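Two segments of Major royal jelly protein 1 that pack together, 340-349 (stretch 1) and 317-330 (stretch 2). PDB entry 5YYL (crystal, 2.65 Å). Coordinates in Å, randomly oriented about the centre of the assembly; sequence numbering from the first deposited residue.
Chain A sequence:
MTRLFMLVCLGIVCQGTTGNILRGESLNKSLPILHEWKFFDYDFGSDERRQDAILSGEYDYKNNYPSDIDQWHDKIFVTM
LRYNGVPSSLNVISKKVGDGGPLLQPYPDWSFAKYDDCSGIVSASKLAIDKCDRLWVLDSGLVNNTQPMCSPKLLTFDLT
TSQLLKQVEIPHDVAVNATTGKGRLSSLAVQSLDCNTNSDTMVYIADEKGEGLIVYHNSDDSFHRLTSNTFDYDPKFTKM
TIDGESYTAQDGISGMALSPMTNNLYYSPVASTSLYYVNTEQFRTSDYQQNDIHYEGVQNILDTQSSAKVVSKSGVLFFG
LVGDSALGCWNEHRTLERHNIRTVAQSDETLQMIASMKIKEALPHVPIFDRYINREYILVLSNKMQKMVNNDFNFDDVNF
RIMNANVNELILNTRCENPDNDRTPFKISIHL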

# COMPACT_ATOMS: atom_id res chain seq x y z
N ASN A 340 -35.48 -23.18 24.66
CA ASN A 340 -34.14 -22.75 24.23
C ASN A 340 -33.66 -23.29 22.87
O ASN A 340 -32.57 -22.93 22.41
CB ASN A 340 -33.14 -23.10 25.33
CG ASN A 340 -33.42 -22.39 26.63
OD1 ASN A 340 -34.00 -21.30 26.62
ND2 ASN A 340 -33.03 -22.99 27.74
N ILE A 341 -34.46 -24.16 22.24
CA ILE A 341 -34.20 -24.69 20.91
C ILE A 341 -34.93 -23.83 19.88
O ILE A 341 -36.15 -23.66 19.96
CB ILE A 341 -34.64 -26.17 20.82
CG1 ILE A 341 -33.73 -26.99 21.72
CG2 ILE A 341 -34.60 -26.70 19.39
CD1 ILE A 341 -34.23 -28.38 22.03
N ARG A 342 -34.19 -23.28 18.91
CA ARG A 342 -34.80 -22.52 17.81
C ARG A 342 -34.32 -23.05 16.46
O ARG A 342 -33.21 -23.59 16.36
CB ARG A 342 -34.52 -21.00 17.93
CG ARG A 342 -34.98 -20.34 19.25
CD ARG A 342 -36.46 -19.89 19.30
NE ARG A 342 -36.99 -19.82 20.67
CZ ARG A 342 -37.21 -18.70 21.36
N THR A 343 -35.16 -22.93 15.44
CA THR A 343 -34.75 -23.27 14.08
C THR A 343 -34.32 -21.99 13.38
O THR A 343 -35.05 -21.02 13.36
CB THR A 343 -35.81 -24.05 13.26
OG1 THR A 343 -36.62 -23.14 12.52
CG2 THR A 343 -36.68 -24.92 14.17
N VAL A 344 -33.12 -22.01 12.80
CA VAL A 344 -32.43 -20.81 12.34
C VAL A 344 -32.41 -20.65 10.82
O VAL A 344 -32.23 -19.55 10.33
CB VAL A 344 -31.00 -20.83 12.93
CG1 VAL A 344 -30.04 -21.68 12.10
CG2 VAL A 344 -30.49 -19.43 13.11
N ALA A 345 -32.53 -21.74 10.07
CA ALA A 345 -32.77 -21.66 8.63
C ALA A 345 -33.60 -22.87 8.20
O ALA A 345 -33.65 -23.89 8.90
CB ALA A 345 -31.45 -21.64 7.88
N GLN A 346 -34.27 -22.74 7.07
CA GLN A 346 -35.11 -23.82 6.55
C GLN A 346 -35.40 -23.62 5.07
O GLN A 346 -35.64 -22.51 4.64
CB GLN A 346 -36.41 -23.97 7.39
CG GLN A 346 -37.77 -23.64 6.79
CD GLN A 346 -38.25 -24.71 5.83
OE1 GLN A 346 -38.04 -25.89 6.08
NE2 GLN A 346 -38.85 -24.30 4.72
N SER A 347 -35.39 -24.70 4.30
CA SER A 347 -35.64 -24.65 2.87
C SER A 347 -35.97 -26.02 2.35
O SER A 347 -35.18 -26.95 2.50
CB SER A 347 -34.42 -24.11 2.11
OG SER A 347 -34.38 -24.63 0.78
N ASP A 348 -37.14 -26.13 1.72
CA ASP A 348 -37.62 -27.40 1.22
C ASP A 348 -36.76 -27.92 0.07
O ASP A 348 -36.61 -29.14 -0.06
CB ASP A 348 -39.09 -27.28 0.82
CG ASP A 348 -39.99 -26.98 2.02
OD1 ASP A 348 -39.92 -27.73 3.03
OD2 ASP A 348 -40.75 -25.98 1.97
N GLU A 349 -36.18 -27.02 -0.73
CA GLU A 349 -35.28 -27.39 -1.83
C GLU A 349 -33.85 -27.63 -1.34
O GLU A 349 -33.28 -28.69 -1.59
CB GLU A 349 -35.27 -26.32 -2.93
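Stretch 2 317-330: LFFGLVGDSALGCW

Stretch 2 folds back on itself as a hairpin, and its second arm pairs with stretch 1. The first arm, 317-321, is a strand that begins earlier in the chain. Residues 322-324 have helical phi/psi without the regular bonds, and S325 follows with both angles positive (55/59). The second strand, 326-330, continues later in the chain. It runs antiparallel to strand 342-346 of stretch 1, with an angle of 144° between their directions and a closest approach of 4.3 Å between their axes. The arms of the hairpin bond to each other, so 326-330 lies between 317-321 and stretch 1. The contact buries 673 Å² in all.

V344, L327 and C329 cover the most surface. V344 sits at a beta bulge. R342 pairs with C329 and T343 with G328, but A345 then pairs with L327, a shift of one residue. The extra residue is accommodated at L327 O, which accepts a bond from V344 N at 2.8 Å and a weak one from A345 N at 3.4 Å. V344 has psi near -24°, unlike the extended residues around it. Its CA-to-CB bond points sideways, and its CG1 rests 3.8 Å from L327 CG. The same CG1 meets the edge of the F318 ring, 4.2 Å from CE1.

L327 also gives a bond, from its N to A345 O at 2.8 Å. Its side chain lies on the same face of the sheet as those of A345, R342 and C329. C329 is bonded covalently to a group elsewhere in the structure. Its N donates to R342 O at 2.8 Å, and R342 N returns a bond to C329 O at 3.2 Å. V344 CB lies 4.2 Å from C329 SG.

The face of T343, Q346 and A326 is packed differently. Here G328 has no side chain, and a CB would clash with F319 CE1. The backbones come close, with T343 CA 3.9 Å from G328 CA. T343 CG2 reaches L321 CD1 at 3.8 Å, and Q346 CB lies 3.7 Å from A326 CB.

At one end, I341 CG2 meets the edge of the F319 ring, 3.8 Å from CZ. N340 O lies near the plane of the W330 ring, 3.6 Å from CD1. At the other end, S347 N donates to S325 O at 3.3 Å, extending the pairing past the strand. S325 OG is bonded within its own stretch, to D324 O at 2.7 Å.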

# COMPACT_ATOMS: atom_id res chain seq x y z
N LEU A 317 -24.66 -25.08 19.70
CA LEU A 317 -24.84 -26.38 19.01
C LEU A 317 -25.82 -26.20 17.86
O LEU A 317 -26.94 -25.75 18.07
CB LEU A 317 -25.43 -27.44 19.95
CG LEU A 317 -25.88 -28.79 19.33
CD1 LEU A 317 -24.72 -29.75 19.15
CD2 LEU A 317 -26.99 -29.45 20.16
N PHE A 318 -25.39 -26.58 16.66
CA PHE A 318 -26.24 -26.60 15.48
C PHE A 318 -26.55 -28.04 15.12
O PHE A 318 -25.73 -28.93 15.36
CB PHE A 318 -25.57 -25.91 14.31
CG PHE A 318 -25.46 -24.43 14.47
CD1 PHE A 318 -26.46 -23.61 13.96
CD2 PHE A 318 -24.38 -23.87 15.12
CE1 PHE A 318 -26.38 -22.24 14.12
CE2 PHE A 318 -24.29 -22.50 15.28
CZ PHE A 318 -25.29 -21.68 14.78
N PHE A 319 -27.74 -28.24 14.56
CA PHE A 319 -28.18 -29.57 14.16
C PHE A 319 -29.27 -29.53 13.10
O PHE A 319 -30.14 -28.67 13.12
CB PHE A 319 -28.67 -30.34 15.39
CG PHE A 319 -29.71 -29.62 16.19
CD1 PHE A 319 -31.05 -29.74 15.87
CD2 PHE A 319 -29.34 -28.85 17.30
CE1 PHE A 319 -32.01 -29.08 16.61
CE2 PHE A 319 -30.30 -28.19 18.05
CZ PHE A 319 -31.64 -28.31 17.70
N GLY A 320 -29.22 -30.49 12.19
CA GLY A 320 -30.18 -30.60 11.13
C GLY A 320 -31.44 -31.30 11.61
O GLY A 320 -31.37 -32.31 12.30
N LEU A 321 -32.59 -30.76 11.20
CA LEU A 321 -33.87 -31.29 11.57
C LEU A 321 -34.45 -31.97 10.34
O LEU A 321 -34.91 -31.32 9.43
CB LEU A 321 -34.75 -30.16 12.08
CG LEU A 321 -34.31 -29.61 13.45
CD1 LEU A 321 -34.66 -28.15 13.66
CD2 LEU A 321 -34.88 -30.43 14.60
N VAL A 322 -34.44 -33.30 10.34
CA VAL A 322 -34.75 -34.15 9.18
C VAL A 322 -36.14 -33.89 8.58
O VAL A 322 -36.28 -33.73 7.37
CB VAL A 322 -34.66 -35.66 9.55
CG1 VAL A 322 -35.10 -36.54 8.38
CG2 VAL A 322 -33.24 -36.06 9.96
N GLY A 323 -37.15 -33.87 9.42
CA GLY A 323 -38.53 -33.72 8.94
C GLY A 323 -38.77 -32.37 8.32
O GLY A 323 -39.23 -32.28 7.17
N ASP A 324 -38.42 -31.31 9.06
CA ASP A 324 -38.65 -29.94 8.64
C ASP A 324 -37.71 -29.47 7.52
O ASP A 324 -37.98 -28.45 6.87
CB ASP A 324 -38.56 -28.99 9.85
CG ASP A 324 -39.40 -29.46 11.07
OD1 ASP A 324 -40.31 -30.32 10.89
OD2 ASP A 324 -39.15 -29.00 12.21
N SER A 325 -36.62 -30.22 7.27
CA SER A 325 -35.57 -29.84 6.33
C SER A 325 -35.05 -28.46 6.72
O SER A 325 -35.12 -27.49 5.97
CB SER A 325 -36.03 -29.95 4.87
OG SER A 325 -36.76 -28.82 4.46
N ALA A 326 -34.56 -28.41 7.95
CA ALA A 326 -34.18 -27.18 8.61
C ALA A 326 -32.91 -27.37 9.39
O ALA A 326 -32.40 -28.50 9.53
CB ALA A 326 -35.28 -26.75 9.55
N LEU A 327 -32.38 -26.25 9.85
CA LEU A 327 -31.22 -26.22 10.71
C LEU A 327 -31.69 -25.60 12.01
O LEU A 327 -32.33 -24.57 12.01
CB LEU A 327 -30.12 -25.37 10.07
CG LEU A 327 -28.84 -25.09 10.87
CD1 LEU A 327 -28.22 -26.38 11.40
CD2 LEU A 327 -27.87 -24.29 10.02
N GLY A 328 -31.38 -26.26 13.12
CA GLY A 328 -31.74 -25.78 14.44
C GLY A 328 -30.51 -25.47 15.25
O GLY A 328 -29.41 -25.92 14.91
N CYS A 329 -30.69 -24.69 16.31
CA CYS A 329 -29.58 -24.41 17.21
C CYS A 329 -30.00 -24.46 18.66
O CYS A 329 -31.19 -24.48 18.97
CB CYS A 329 -28.94 -23.04 16.89
SG CYS A 329 -30.10 -21.66 16.95
N TRP A 330 -29.00 -24.46 19.53
CA TRP A 330 -29.19 -24.45 20.97
C TRP A 330 -27.89 -24.02 21.63
O TRP A 330 -26.85 -24.61 21.35
CB TRP A 330 -29.60 -25.82 21.48
CG TRP A 330 -29.55 -25.93 22.95
CD1 TRP A 330 -30.42 -25.41 23.83
CD2 TRP A 330 -28.56 -26.62 23.73
NE1 TRP A 330 -30.05 -25.72 25.13
CE2 TRP A 330 -28.91 -26.46 25.09
CE3 TRP A 330 -27.41 -27.35 23.42
CZ2 TRP A 330 -28.15 -26.99 26.13
CZ3 TRP A 330 -26.65 -27.89 24.46
CH2 TRP A 330 -27.03 -27.71 25.80